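Local coordinates for protein gluconate kinase (Lactobacillus acidophilus, PDB 3LL3) that binds ATP and D-xylulose and is probably an FGGY-type carbohydrate kinase that transfers phosphate from ATP to a sugar or sugar acid such as gluconate, at residues G43-D48 and W99-A104; M9-T14 and K33-I38; I416-I421 and Y461-K466; D253-N258 and K392-I397; G180-K185 and C282-K287. All coordinates share one frame; numbering follows the deposited sequence.

Interaction 1: residues G43-D48 and W99-A104; sequences GQAEED and WADNCA. With XUL (D-xylulose), chain E.
D101 and G43 hold the tightly packed part of this contact. The backbone N of N102 donates to G43 O over 2.8 Å, and the same oxygen takes a CA-H contact from D101. In the other direction A45 N donates to D101 OD1 at 2.8 Å, meeting that oxygen from above the carboxylate plane. D101 CG stands anti to its backbone N (chi1 -164°), and the side chain lies alongside that of Q44, its carboxylate nearly perpendicular to the Q44 amide. The N102 amide packs on G43 CA, 3.1 Å from N102 ND2, where there is no room for a side chain. The second oxygen, D101 OD2, accepts from C103 N at 3.0 Å, closing an Asx turn just ahead of helix 105-114; with A45 N on OD1 the carboxylate is held at both oxygens. A45 CB meets A100 CB at 4.0 Å, and A100 CB sits over the centre of one face of the W99 indole. On the opposite face O4 of the bound D-xylulose lies toward the rim, so this packing backs a wall of the sugar pocket. The other flank is looser: a water donates to both E46 OE2 and D101 OD1, which stay 4.4 Å apart, and probably eases the repulsion of their like charges. Q44 NE2 donates to E46 OE2 from above its carboxylate plane, while N95 holds E46 OE1 and T40 binds Q44 OE1.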
# COMPACT_ATOMS: atom_id res chain seq x y z
N GLY A 43 23.67 -5.74 10.61
CA GLY A 43 23.67 -7.13 10.18
C GLY A 43 24.38 -8.04 11.17
O GLY A 43 24.24 -9.27 11.11
N GLN A 44 25.15 -7.45 12.08
CA GLN A 44 25.83 -8.26 13.08
C GLN A 44 24.87 -8.71 14.18
O GLN A 44 24.02 -7.95 14.64
CB GLN A 44 27.03 -7.53 13.69
CG GLN A 44 27.97 -8.50 14.40
CD GLN A 44 29.08 -7.82 15.19
OE1 GLN A 44 29.08 -6.61 15.37
NE2 GLN A 44 30.02 -8.62 15.68
N ALA A 45 25.01 -9.97 14.59
CA ALA A 45 24.13 -10.55 15.59
C ALA A 45 24.83 -11.71 16.28
O ALA A 45 24.68 -12.87 15.87
CB ALA A 45 22.83 -11.00 14.94
N GLU A 46 25.60 -11.40 17.32
CA GLU A 46 26.40 -12.39 18.03
C GLU A 46 26.04 -12.36 19.51
O GLU A 46 25.50 -11.38 20.01
CB GLU A 46 27.90 -12.10 17.90
CG GLU A 46 28.42 -12.05 16.47
CD GLU A 46 29.92 -11.77 16.40
OE1 GLU A 46 30.54 -11.56 17.46
OE2 GLU A 46 30.47 -11.76 15.28
N GLU A 47 26.33 -13.45 20.21
CA GLU A 47 26.26 -13.40 21.66
C GLU A 47 27.44 -14.15 22.25
O GLU A 47 28.05 -15.01 21.60
CB GLU A 47 24.91 -13.91 22.19
CG GLU A 47 24.33 -15.09 21.43
CD GLU A 47 22.82 -15.25 21.65
OE1 GLU A 47 22.34 -16.40 21.63
OE2 GLU A 47 22.11 -14.23 21.83
N ASP A 48 27.78 -13.79 23.49
CA ASP A 48 28.94 -14.36 24.18
C ASP A 48 28.58 -15.71 24.81
O ASP A 48 27.77 -15.77 25.74
CB ASP A 48 29.43 -13.37 25.25
CG ASP A 48 30.72 -13.83 25.93
OD1 ASP A 48 31.08 -15.03 25.85
OD2 ASP A 48 31.38 -12.98 26.57
N TRP A 99 21.57 -17.12 14.20
CA TRP A 99 20.86 -17.25 12.94
C TRP A 99 20.65 -15.88 12.30
O TRP A 99 20.63 -15.78 11.08
CB TRP A 99 19.52 -17.96 13.13
CG TRP A 99 18.54 -17.10 13.85
CD1 TRP A 99 18.37 -17.02 15.21
CD2 TRP A 99 17.63 -16.18 13.27
NE1 TRP A 99 17.39 -16.10 15.50
CE2 TRP A 99 16.92 -15.57 14.32
CE3 TRP A 99 17.33 -15.81 11.95
CZ2 TRP A 99 15.92 -14.61 14.11
CZ3 TRP A 99 16.35 -14.87 11.74
CH2 TRP A 99 15.65 -14.28 12.81
N ALA A 100 20.51 -14.83 13.11
CA ALA A 100 20.14 -13.50 12.59
C ALA A 100 21.29 -12.68 12.00
O ALA A 100 21.07 -11.60 11.45
CB ALA A 100 19.39 -12.68 13.67
N ASP A 101 22.51 -13.18 12.12
CA ASP A 101 23.68 -12.48 11.61
C ASP A 101 23.70 -12.61 10.10
O ASP A 101 23.59 -13.70 9.57
CB ASP A 101 24.95 -13.10 12.19
CG ASP A 101 26.16 -12.21 12.02
OD1 ASP A 101 26.63 -11.66 13.04
OD2 ASP A 101 26.62 -12.03 10.88
N ASN A 102 23.85 -11.50 9.38
CA ASN A 102 23.77 -11.62 7.92
C ASN A 102 25.11 -11.46 7.19
O ASN A 102 25.16 -11.14 6.00
CB ASN A 102 22.69 -10.68 7.36
CG ASN A 102 22.99 -9.22 7.61
OD1 ASN A 102 24.14 -8.78 7.48
ND2 ASN A 102 21.96 -8.46 7.96
N CYS A 103 26.20 -11.72 7.91
CA CYS A 103 27.54 -11.54 7.34
C CYS A 103 27.71 -12.29 6.02
O CYS A 103 28.46 -11.83 5.15
CB CYS A 103 28.62 -11.96 8.35
SG CYS A 103 28.62 -13.74 8.82
N ALA A 104 27.02 -13.42 5.87
CA ALA A 104 27.15 -14.28 4.69
C ALA A 104 26.21 -13.94 3.54
O ALA A 104 26.07 -14.71 2.59
CB ALA A 104 26.96 -15.75 5.09
C1 XUL E . 13.77 -22.58 12.77
C2 XUL E . 14.59 -21.50 12.03
C3 XUL E . 15.02 -20.20 12.76
C4 XUL E . 14.87 -20.22 14.29
C5 XUL E . 15.91 -21.11 15.01
O1 XUL E . 12.49 -22.68 12.19
O2 XUL E . 14.85 -21.67 10.86
O3 XUL E . 14.23 -19.13 12.30
O4 XUL E . 15.03 -18.89 14.74
O5 XUL E . 16.10 -20.70 16.34
O HOH W 1 29.22 -11.20 13.08

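Interaction 2: residues M9-T14 and K33-I38; sequences MDVGTT and KGYPLI
Y35 and the G12-T14 turn are joined by two hydrogen bonds, one from each end of the tyrosine. At the far end, Y35 OH donates to G12 O over a short 2.6 Å; the carbonyl oxygen lies at the edge of the ring, in its plane, and the hydroxyl also bonds to T16 OG1. At the near end, Y35 N donates to T14 O at 2.9 Å from a position 49° out of the carbonyl plane. T14 O is further approached by G34 CA at 3.0 Å, a close fit beside a residue without a side chain. The pairing ties the turn between strands 4-11 and 15-22, which completes the DVGTT sequence, to the end of strand 27-34. That turn corresponds to the phosphate-1 loop of actin-like ATPases, consistent with the T14 side chain lying about 7 Å from the bound ATP and that of T13 about 6 Å from D-xylulose. The turn is entered through an inverse gamma turn centred on V11, closed by a weak bond from G12 N to D10 O. Van der Waals contacts fill in between the two polar ends. The peptide of T14 lies over one face of the ring, its carbonyl carbon 3.7 Å above the plane and toward the rim, while T14 N comes within 3.6 Å of Y35 CE2. V11 crosses the tyrosine at about a right angle and touches the hydroxyl with CG1, 4.0 Å from Y35 OH. Beyond V11 and Y35, I52 of helix 49-65 touches both side chains.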
# COMPACT_ATOMS: atom_id res chain seq x y z
N MSE A 9 15.42 -27.01 29.55
CA MSE A 9 16.08 -25.74 29.29
C MSE A 9 15.77 -25.31 27.87
O MSE A 9 15.70 -26.14 26.98
CB MSE A 9 17.59 -25.90 29.42
CG MSE A 9 18.04 -26.40 30.79
SE MSE A 9 17.82 -25.01 32.14
CE MSE A 9 19.21 -23.74 31.56
N ASP A 10 15.63 -24.00 27.67
CA ASP A 10 15.34 -23.45 26.37
C ASP A 10 16.34 -22.33 26.09
O ASP A 10 16.20 -21.22 26.60
CB ASP A 10 13.93 -22.90 26.36
CG ASP A 10 13.54 -22.30 25.03
OD1 ASP A 10 13.71 -22.98 23.99
OD2 ASP A 10 13.03 -21.15 25.04
N VAL A 11 17.35 -22.62 25.28
CA VAL A 11 18.44 -21.69 25.07
C VAL A 11 18.14 -20.82 23.86
O VAL A 11 18.51 -21.15 22.72
CB VAL A 11 19.81 -22.43 24.94
CG1 VAL A 11 20.96 -21.44 24.96
CG2 VAL A 11 19.97 -23.45 26.06
N GLY A 12 17.46 -19.71 24.10
CA GLY A 12 17.04 -18.85 23.02
C GLY A 12 18.02 -17.73 22.77
O GLY A 12 19.00 -17.57 23.49
N THR A 13 17.79 -16.97 21.71
CA THR A 13 18.52 -15.73 21.53
C THR A 13 17.97 -14.77 22.60
O THR A 13 16.80 -14.88 23.00
CB THR A 13 18.31 -15.15 20.12
OG1 THR A 13 16.93 -15.25 19.76
CG2 THR A 13 19.12 -15.95 19.10
N THR A 14 18.82 -13.87 23.08
CA THR A 14 18.44 -12.93 24.15
C THR A 14 18.16 -13.51 25.55
O THR A 14 18.35 -12.82 26.54
CB THR A 14 17.28 -11.98 23.76
OG1 THR A 14 16.05 -12.70 23.74
CG2 THR A 14 17.52 -11.37 22.40
N LYS A 33 16.99 -16.06 32.42
CA LYS A 33 18.00 -14.99 32.48
C LYS A 33 18.47 -14.61 31.07
O LYS A 33 18.73 -15.48 30.23
CB LYS A 33 19.22 -15.41 33.31
CG LYS A 33 18.93 -15.68 34.80
CD LYS A 33 18.15 -14.53 35.47
CE LYS A 33 17.67 -14.92 36.88
NZ LYS A 33 16.65 -13.98 37.42
N GLY A 34 18.60 -13.31 30.81
CA GLY A 34 18.98 -12.83 29.49
C GLY A 34 20.45 -12.50 29.29
O GLY A 34 21.24 -12.46 30.24
N TYR A 35 20.83 -12.28 28.04
CA TYR A 35 22.17 -11.84 27.68
C TYR A 35 22.04 -10.88 26.51
O TYR A 35 21.09 -10.97 25.74
CB TYR A 35 23.07 -13.02 27.32
CG TYR A 35 22.29 -14.26 26.93
CD1 TYR A 35 21.93 -15.21 27.88
CD2 TYR A 35 21.90 -14.46 25.61
CE1 TYR A 35 21.21 -16.34 27.52
CE2 TYR A 35 21.18 -15.58 25.24
CZ TYR A 35 20.84 -16.52 26.19
OH TYR A 35 20.11 -17.63 25.80
N PRO A 36 22.98 -9.94 26.39
CA PRO A 36 22.88 -8.92 25.34
C PRO A 36 23.22 -9.50 23.97
O PRO A 36 24.03 -10.43 23.88
CB PRO A 36 23.96 -7.90 25.73
CG PRO A 36 24.63 -8.44 26.97
CD PRO A 36 24.27 -9.87 27.10
N LEU A 37 22.62 -8.95 22.93
CA LEU A 37 23.04 -9.27 21.58
C LEU A 37 24.20 -8.35 21.22
O LEU A 37 24.22 -7.19 21.62
CB LEU A 37 21.89 -9.07 20.59
CG LEU A 37 21.91 -9.95 19.34
CD1 LEU A 37 21.46 -11.37 19.68
CD2 LEU A 37 21.02 -9.36 18.26
N ILE A 38 25.17 -8.87 20.48
CA ILE A 38 26.29 -8.07 20.02
C ILE A 38 26.05 -7.59 18.59
O ILE A 38 26.19 -8.37 17.64
CB ILE A 38 27.59 -8.87 20.10
CG1 ILE A 38 27.79 -9.40 21.52
CG2 ILE A 38 28.78 -8.02 19.66
CD1 ILE A 38 28.86 -10.45 21.63

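Interaction 3: residues I416-I421 and Y461-K466; sequences IFNVPI and YFPNPK
I421 and Y461 form an antiparallel hydrogen-bonded pair, each giving its N-H to the other's carbonyl. Y461 N donates to I421 O at 2.7 Å, and I421 N returns the bond to Y461 O at 2.9 Å with an angle of 167° at the hydrogen. Y461 O also receives a CA-H contact from P420 CA at 3.3 Å, so one carbonyl serves two successive residues. Both side chains leave on the same face of the sheet, their CB atoms 4.1 Å apart. In Y461, chi1 of -61° sets CG beside the backbone N; the ring has I421 O at its edge, in plane, near CD2, and the phenol oxygen is held by D407 and R410. Outward from this pair two prolines, P420 and P463, carry the packing. The ring of P463 presses on the backbone of the turn, P463 CG lying 3.6 Å from V419 N, and P463 CB meets N418 OD1 at 3.4 Å as the two side chains cross at about a right angle. Farther out, P420 CG touches F462 CD2 at 4.0 Å. N418, the first residue to leave helical angles, with positive phi, turns the chain toward strand 421-424, whereas N464 caps helix 465-485 through E467. The contact thus joins an inner strand to the edge strand 457-461, with I421 resting on helix 407-417 and on the adjacent strand 396-400.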
# COMPACT_ATOMS: atom_id res chain seq x y z
N ILE A 416 -9.40 -18.37 7.58
CA ILE A 416 -8.45 -18.26 6.48
C ILE A 416 -7.81 -19.60 6.11
O ILE A 416 -7.77 -19.96 4.93
CB ILE A 416 -7.37 -17.21 6.78
CG1 ILE A 416 -7.97 -15.80 6.68
CG2 ILE A 416 -6.17 -17.36 5.84
CD1 ILE A 416 -7.06 -14.71 7.18
N PHE A 417 -7.32 -20.33 7.11
CA PHE A 417 -6.76 -21.67 6.87
C PHE A 417 -7.85 -22.68 6.49
O PHE A 417 -7.58 -23.67 5.81
CB PHE A 417 -5.98 -22.18 8.09
CG PHE A 417 -4.59 -21.57 8.24
CD1 PHE A 417 -3.46 -22.36 8.12
CD2 PHE A 417 -4.43 -20.22 8.53
CE1 PHE A 417 -2.17 -21.82 8.27
CE2 PHE A 417 -3.16 -19.66 8.68
CZ PHE A 417 -2.02 -20.46 8.54
N ASN A 418 -9.09 -22.44 6.92
CA ASN A 418 -10.20 -23.37 6.66
C ASN A 418 -9.91 -24.77 7.21
O ASN A 418 -10.25 -25.77 6.57
CB ASN A 418 -10.54 -23.47 5.18
CG ASN A 418 -11.98 -23.97 4.95
OD1 ASN A 418 -12.81 -23.94 5.87
ND2 ASN A 418 -12.28 -24.43 3.74
N VAL A 419 -9.26 -24.82 8.36
CA VAL A 419 -9.10 -26.04 9.13
C VAL A 419 -9.28 -25.65 10.61
O VAL A 419 -9.10 -24.48 10.97
CB VAL A 419 -7.71 -26.73 8.87
CG1 VAL A 419 -7.39 -26.82 7.39
CG2 VAL A 419 -6.62 -26.00 9.56
N PRO A 420 -9.66 -26.60 11.47
CA PRO A 420 -9.85 -26.20 12.86
C PRO A 420 -8.54 -25.74 13.51
O PRO A 420 -7.47 -26.30 13.23
CB PRO A 420 -10.37 -27.47 13.53
CG PRO A 420 -10.93 -28.30 12.40
CD PRO A 420 -10.04 -28.01 11.24
N ILE A 421 -8.64 -24.72 14.36
CA ILE A 421 -7.51 -24.22 15.11
C ILE A 421 -7.62 -24.75 16.54
O ILE A 421 -8.65 -24.56 17.21
CB ILE A 421 -7.50 -22.67 15.12
CG1 ILE A 421 -7.33 -22.10 13.70
CG2 ILE A 421 -6.48 -22.13 16.13
CD1 ILE A 421 -5.94 -22.24 13.14
N TYR A 461 -11.30 -24.03 17.53
CA TYR A 461 -12.05 -23.06 16.75
C TYR A 461 -12.32 -23.63 15.36
O TYR A 461 -11.37 -23.86 14.61
CB TYR A 461 -11.24 -21.76 16.63
CG TYR A 461 -10.97 -21.13 17.98
CD1 TYR A 461 -11.74 -20.07 18.45
CD2 TYR A 461 -9.94 -21.60 18.79
CE1 TYR A 461 -11.50 -19.50 19.67
CE2 TYR A 461 -9.70 -21.03 20.02
CZ TYR A 461 -10.48 -19.98 20.46
OH TYR A 461 -10.24 -19.41 21.70
N PHE A 462 -13.59 -23.88 15.03
CA PHE A 462 -13.91 -24.39 13.70
C PHE A 462 -14.14 -23.25 12.71
O PHE A 462 -14.65 -22.20 13.09
CB PHE A 462 -15.14 -25.30 13.73
CG PHE A 462 -14.98 -26.47 14.65
CD1 PHE A 462 -15.35 -26.38 15.99
CD2 PHE A 462 -14.45 -27.67 14.18
CE1 PHE A 462 -15.18 -27.47 16.86
CE2 PHE A 462 -14.30 -28.77 15.04
CZ PHE A 462 -14.66 -28.66 16.39
N PRO A 463 -13.76 -23.46 11.44
CA PRO A 463 -13.98 -22.45 10.40
C PRO A 463 -15.46 -22.10 10.31
O PRO A 463 -16.30 -23.00 10.30
CB PRO A 463 -13.53 -23.16 9.12
CG PRO A 463 -12.53 -24.20 9.62
CD PRO A 463 -13.11 -24.67 10.92
N ASN A 464 -15.77 -20.81 10.30
CA ASN A 464 -17.11 -20.34 9.98
C ASN A 464 -17.23 -20.34 8.44
O ASN A 464 -16.47 -19.66 7.74
CB ASN A 464 -17.32 -18.96 10.60
CG ASN A 464 -18.61 -18.30 10.16
OD1 ASN A 464 -18.79 -18.01 8.98
ND2 ASN A 464 -19.50 -18.03 11.12
N PRO A 465 -18.17 -21.15 7.91
CA PRO A 465 -18.31 -21.40 6.47
C PRO A 465 -18.48 -20.13 5.64
O PRO A 465 -17.91 -20.02 4.55
CB PRO A 465 -19.60 -22.23 6.38
CG PRO A 465 -19.75 -22.84 7.72
CD PRO A 465 -19.18 -21.86 8.71
N LYS A 466 -19.27 -19.19 6.15
CA LYS A 466 -19.53 -17.94 5.45
C LYS A 466 -18.24 -17.12 5.27
O LYS A 466 -17.85 -16.83 4.15
CB LYS A 466 -20.60 -17.14 6.18
CG LYS A 466 -21.44 -16.27 5.28
CD LYS A 466 -22.64 -15.72 6.03
CE LYS A 466 -23.62 -15.05 5.07
NZ LYS A 466 -24.04 -15.99 3.98

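Interaction 4: residues D253-N258 and K392-I397; sequences DHCALN and KKPVAI
I397 lies against L257 and C255 with two different branches. Its CG2, anti to the backbone N, presses on L257 CB at 3.4 Å, tighter than usual for two carbons, while CD1 at the end of the other branch reaches C255 CB at 3.9 Å. C255 and I397 form a parallel bridge and project from the same face of the sheet. C255 turns its sulfur beside its own backbone N (chi1 -74°), where SG meets P394 CG at 3.8 Å; the proline CB in turn leans on D253 O at 3.4 Å. H254 and A396 point to the other face, and the imidazole is approached obliquely by A396 CB and, from beside it, by V395 CG2. The main chain ties the strand beginnings together. V395 N donates to D253 O at 2.7 Å, with an angle of 153° at the hydrogen, whereas the bond from C255 N to A396 O is weak at 3.3 Å. Further along, C255 and L257 continue the pairing with N398, and L257 also pairs with T400. Helix 365-388 covers the face that holds L257 and P394, through L380 and I388. Strands 254-259 and 396-400 are inner strands of the mixed C-terminal sheet: 254-259, the first strand of that half, lies antiparallel to its hairpin partner 263-269 and parallel to 396-400, as in the actin-like ATPase domain of FGGY kinases.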
# COMPACT_ATOMS: atom_id res chain seq x y z
N ASP A 253 -0.81 -35.31 9.86
CA ASP A 253 -2.23 -34.99 10.00
C ASP A 253 -2.39 -33.65 10.72
O ASP A 253 -3.46 -33.05 10.68
CB ASP A 253 -3.00 -36.07 10.77
CG ASP A 253 -3.22 -37.35 9.96
OD1 ASP A 253 -3.29 -37.30 8.72
OD2 ASP A 253 -3.33 -38.43 10.58
N HIS A 254 -1.34 -33.20 11.39
CA HIS A 254 -1.34 -31.91 12.06
C HIS A 254 -0.23 -30.97 11.54
O HIS A 254 0.75 -31.43 10.94
CB HIS A 254 -1.17 -32.10 13.57
CG HIS A 254 -2.39 -32.64 14.26
ND1 HIS A 254 -2.87 -33.92 14.05
CD2 HIS A 254 -3.20 -32.09 15.19
CE1 HIS A 254 -3.93 -34.12 14.80
NE2 HIS A 254 -4.15 -33.03 15.51
N CYS A 255 -0.42 -29.67 11.74
CA CYS A 255 0.65 -28.68 11.56
C CYS A 255 0.77 -27.92 12.88
O CYS A 255 -0.19 -27.84 13.65
CB CYS A 255 0.29 -27.67 10.46
SG CYS A 255 0.37 -28.29 8.75
N ALA A 256 1.93 -27.33 13.15
CA ALA A 256 2.06 -26.42 14.28
C ALA A 256 2.27 -24.99 13.77
O ALA A 256 3.15 -24.72 12.93
CB ALA A 256 3.20 -26.85 15.20
N LEU A 257 1.41 -24.09 14.24
CA LEU A 257 1.48 -22.66 13.90
C LEU A 257 1.79 -21.90 15.18
O LEU A 257 1.00 -21.89 16.15
CB LEU A 257 0.14 -22.18 13.35
CG LEU A 257 0.03 -20.66 13.19
CD1 LEU A 257 0.97 -20.23 12.05
CD2 LEU A 257 -1.38 -20.25 12.92
N ASN A 258 2.94 -21.25 15.23
CA ASN A 258 3.23 -20.40 16.37
C ASN A 258 3.41 -18.99 15.87
O ASN A 258 4.08 -18.76 14.86
CB ASN A 258 4.48 -20.85 17.09
CG ASN A 258 4.81 -19.95 18.26
OD1 ASN A 258 4.18 -20.02 19.31
ND2 ASN A 258 5.81 -19.10 18.08
N LYS A 392 -2.83 -34.13 1.63
CA LYS A 392 -3.94 -34.03 2.57
C LYS A 392 -3.82 -32.72 3.34
O LYS A 392 -2.77 -32.41 3.88
CB LYS A 392 -3.93 -35.22 3.53
N LYS A 393 -4.89 -31.93 3.35
CA LYS A 393 -4.96 -30.81 4.28
C LYS A 393 -4.86 -31.43 5.67
O LYS A 393 -5.45 -32.48 5.91
CB LYS A 393 -6.28 -30.03 4.14
CG LYS A 393 -6.25 -28.87 3.16
CD LYS A 393 -7.37 -27.84 3.45
CE LYS A 393 -8.63 -28.52 4.01
NZ LYS A 393 -9.71 -27.55 4.35
N PRO A 394 -4.09 -30.81 6.57
CA PRO A 394 -4.04 -31.32 7.95
C PRO A 394 -5.43 -31.21 8.54
O PRO A 394 -6.22 -30.39 8.07
CB PRO A 394 -3.09 -30.33 8.64
CG PRO A 394 -3.19 -29.07 7.77
CD PRO A 394 -3.24 -29.63 6.38
N VAL A 395 -5.74 -32.01 9.55
CA VAL A 395 -7.08 -31.98 10.15
C VAL A 395 -7.17 -30.96 11.29
O VAL A 395 -8.22 -30.74 11.86
CB VAL A 395 -7.48 -33.38 10.68
CG1 VAL A 395 -7.35 -34.40 9.57
CG2 VAL A 395 -6.60 -33.77 11.87
N ALA A 396 -6.04 -30.38 11.66
CA ALA A 396 -6.02 -29.38 12.71
C ALA A 396 -4.70 -28.63 12.65
O ALA A 396 -3.70 -29.17 12.17
CB ALA A 396 -6.21 -30.00 14.08
N ILE A 397 -4.72 -27.39 13.11
CA ILE A 397 -3.54 -26.58 13.31
C ILE A 397 -3.43 -26.38 14.80
O ILE A 397 -4.34 -25.81 15.42
CB ILE A 397 -3.69 -25.17 12.69
CG1 ILE A 397 -4.12 -25.24 11.22
CG2 ILE A 397 -2.39 -24.39 12.87
CD1 ILE A 397 -3.18 -25.97 10.33

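Interaction 5: residues G180-K185 and C282-K287; sequences GILNLK and CYPADK
L184 and L182 reach P284 through different first torsions. L184 sets CG beside its backbone N (chi1 -75°), and its CD2 ends against P284 CG at 3.6 Å, the two side chains crossing at about a right angle. L182 instead holds CG anti to the backbone N (chi1 -175°) and meets the proline tip to tip, L182 CD2 lying 4.0 Å from P284 CG. The proline ring is thereby gripped by two leucine methyls. L184 CD2 also touches C282, coming 3.5 Å from C282 O and 3.9 Å from C282 SG. C282 and P284 alternate with Y283 on strand 281-284, the edge strand of the seven-stranded sheet in the C-terminal half. The leucines belong to a loop of the N-terminal half between helices 173-176 and 191-197, so the packing joins the two halves of the kinase. On the far side of the strand Y283 points away from the leucines, stacks on F281 and touches D-xylulose, which places this apolar patch behind a wall of the sugar pocket. Polar contacts lie at the exposed end of the interface. The K287 chain bends at its second and third torsions, bringing NZ to K185 O for a weak hydrogen bond of 3.2 Å. A water accepts from K287 NZ at 2.9 Å and donates to L184 O at 2.9 Å, giving the ammonium a second, indirect hold on the loop.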
# COMPACT_ATOMS: atom_id res chain seq x y z
N GLY A 180 23.03 -26.93 7.40
CA GLY A 180 23.11 -26.85 5.95
C GLY A 180 24.22 -27.77 5.44
O GLY A 180 24.64 -27.67 4.29
N ILE A 181 24.68 -28.67 6.29
CA ILE A 181 25.78 -29.58 5.94
C ILE A 181 25.31 -31.03 6.06
O ILE A 181 25.97 -31.94 5.57
CB ILE A 181 27.01 -29.36 6.84
CG1 ILE A 181 27.33 -27.87 6.93
CG2 ILE A 181 28.23 -30.14 6.32
CD1 ILE A 181 28.41 -27.56 7.97
N LEU A 182 24.16 -31.25 6.70
CA LEU A 182 23.66 -32.60 6.93
C LEU A 182 22.93 -33.12 5.70
O LEU A 182 21.94 -32.54 5.27
CB LEU A 182 22.72 -32.63 8.13
CG LEU A 182 22.21 -34.01 8.56
CD1 LEU A 182 23.31 -34.77 9.29
CD2 LEU A 182 20.93 -33.93 9.43
N ASN A 183 23.41 -34.24 5.15
CA ASN A 183 22.77 -34.85 3.99
C ASN A 183 21.41 -35.45 4.36
O ASN A 183 21.28 -36.18 5.33
CB ASN A 183 23.68 -35.92 3.37
CG ASN A 183 23.15 -36.45 2.04
OD1 ASN A 183 23.55 -36.00 0.97
ND2 ASN A 183 22.23 -37.41 2.09
N LEU A 184 20.39 -35.14 3.56
CA LEU A 184 19.03 -35.59 3.85
C LEU A 184 18.88 -37.10 3.77
O LEU A 184 18.11 -37.69 4.53
CB LEU A 184 18.03 -34.93 2.91
CG LEU A 184 17.70 -33.46 3.17
CD1 LEU A 184 16.89 -32.92 2.03
CD2 LEU A 184 16.93 -33.28 4.47
N LYS A 185 19.60 -37.73 2.84
CA LYS A 185 19.46 -39.17 2.60
C LYS A 185 20.30 -40.05 3.53
O LYS A 185 19.87 -41.13 3.91
CB LYS A 185 19.81 -39.51 1.15
CG LYS A 185 18.70 -39.22 0.16
CD LYS A 185 19.26 -39.18 -1.26
CE LYS A 185 18.27 -38.53 -2.23
NZ LYS A 185 18.96 -37.95 -3.42
N CYS A 282 13.57 -28.42 5.10
CA CYS A 282 13.34 -29.81 5.51
C CYS A 282 14.49 -30.23 6.42
O CYS A 282 15.63 -30.40 5.96
CB CYS A 282 13.20 -30.73 4.30
SG CYS A 282 13.13 -32.52 4.68
N TYR A 283 14.20 -30.35 7.72
CA TYR A 283 15.20 -30.66 8.75
C TYR A 283 14.91 -32.03 9.35
O TYR A 283 13.92 -32.20 10.09
CB TYR A 283 15.18 -29.64 9.91
CG TYR A 283 15.44 -28.19 9.53
CD1 TYR A 283 16.20 -27.85 8.41
CD2 TYR A 283 14.95 -27.15 10.33
CE1 TYR A 283 16.45 -26.53 8.08
CE2 TYR A 283 15.19 -25.82 10.00
CZ TYR A 283 15.94 -25.52 8.87
OH TYR A 283 16.19 -24.21 8.54
N PRO A 284 15.76 -33.02 9.03
CA PRO A 284 15.57 -34.37 9.59
C PRO A 284 15.54 -34.39 11.12
O PRO A 284 16.23 -33.59 11.76
CB PRO A 284 16.80 -35.14 9.08
CG PRO A 284 17.24 -34.42 7.86
CD PRO A 284 16.87 -32.96 8.06
N ALA A 285 14.76 -35.30 11.70
CA ALA A 285 14.78 -35.55 13.14
C ALA A 285 15.34 -36.97 13.40
O ALA A 285 16.03 -37.22 14.39
CB ALA A 285 13.36 -35.41 13.72
N ASP A 286 15.02 -37.88 12.48
CA ASP A 286 15.60 -39.21 12.46
C ASP A 286 15.20 -39.82 11.13
O ASP A 286 14.70 -39.10 10.24
CB ASP A 286 15.13 -40.07 13.62
CG ASP A 286 13.61 -40.14 13.71
OD1 ASP A 286 12.97 -40.67 12.77
OD2 ASP A 286 13.07 -39.66 14.72
N LYS A 287 15.41 -41.11 10.96
CA LYS A 287 15.24 -41.70 9.63
C LYS A 287 13.81 -41.64 9.11
O LYS A 287 13.59 -41.66 7.90
CB LYS A 287 15.76 -43.14 9.59
CG LYS A 287 17.25 -43.23 9.31
CD LYS A 287 17.61 -42.57 7.98
CE LYS A 287 17.03 -43.32 6.79
NZ LYS A 287 17.76 -42.95 5.55
O HOH W 2 16.86 -40.23 4.96

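How the interactions relate
Interactions 1, 2 and 3 are partly buried, interactions 4 and 5 buried. Interactions 1 and 2 adjoin in the N-terminal half, where E46 O probably bonds to I38 N, and both work through polar backbone and side-chain bonds near the bound ligands. Interactions 3 and 4 adjoin in the C-terminal sheet, where strand 396-400 of interaction 4 lies beside strand 421-424 of interaction 3: P420 O probably bonds to I397 N, and K393 NZ to N418 O. Of this pair, interaction 4 is the more apolar, whereas interaction 3 lies at the sheet edge, farther from the sites. Interaction 5, with a solvated lysine end, brings the opposite edge of that sheet against a loop of the N-terminal half.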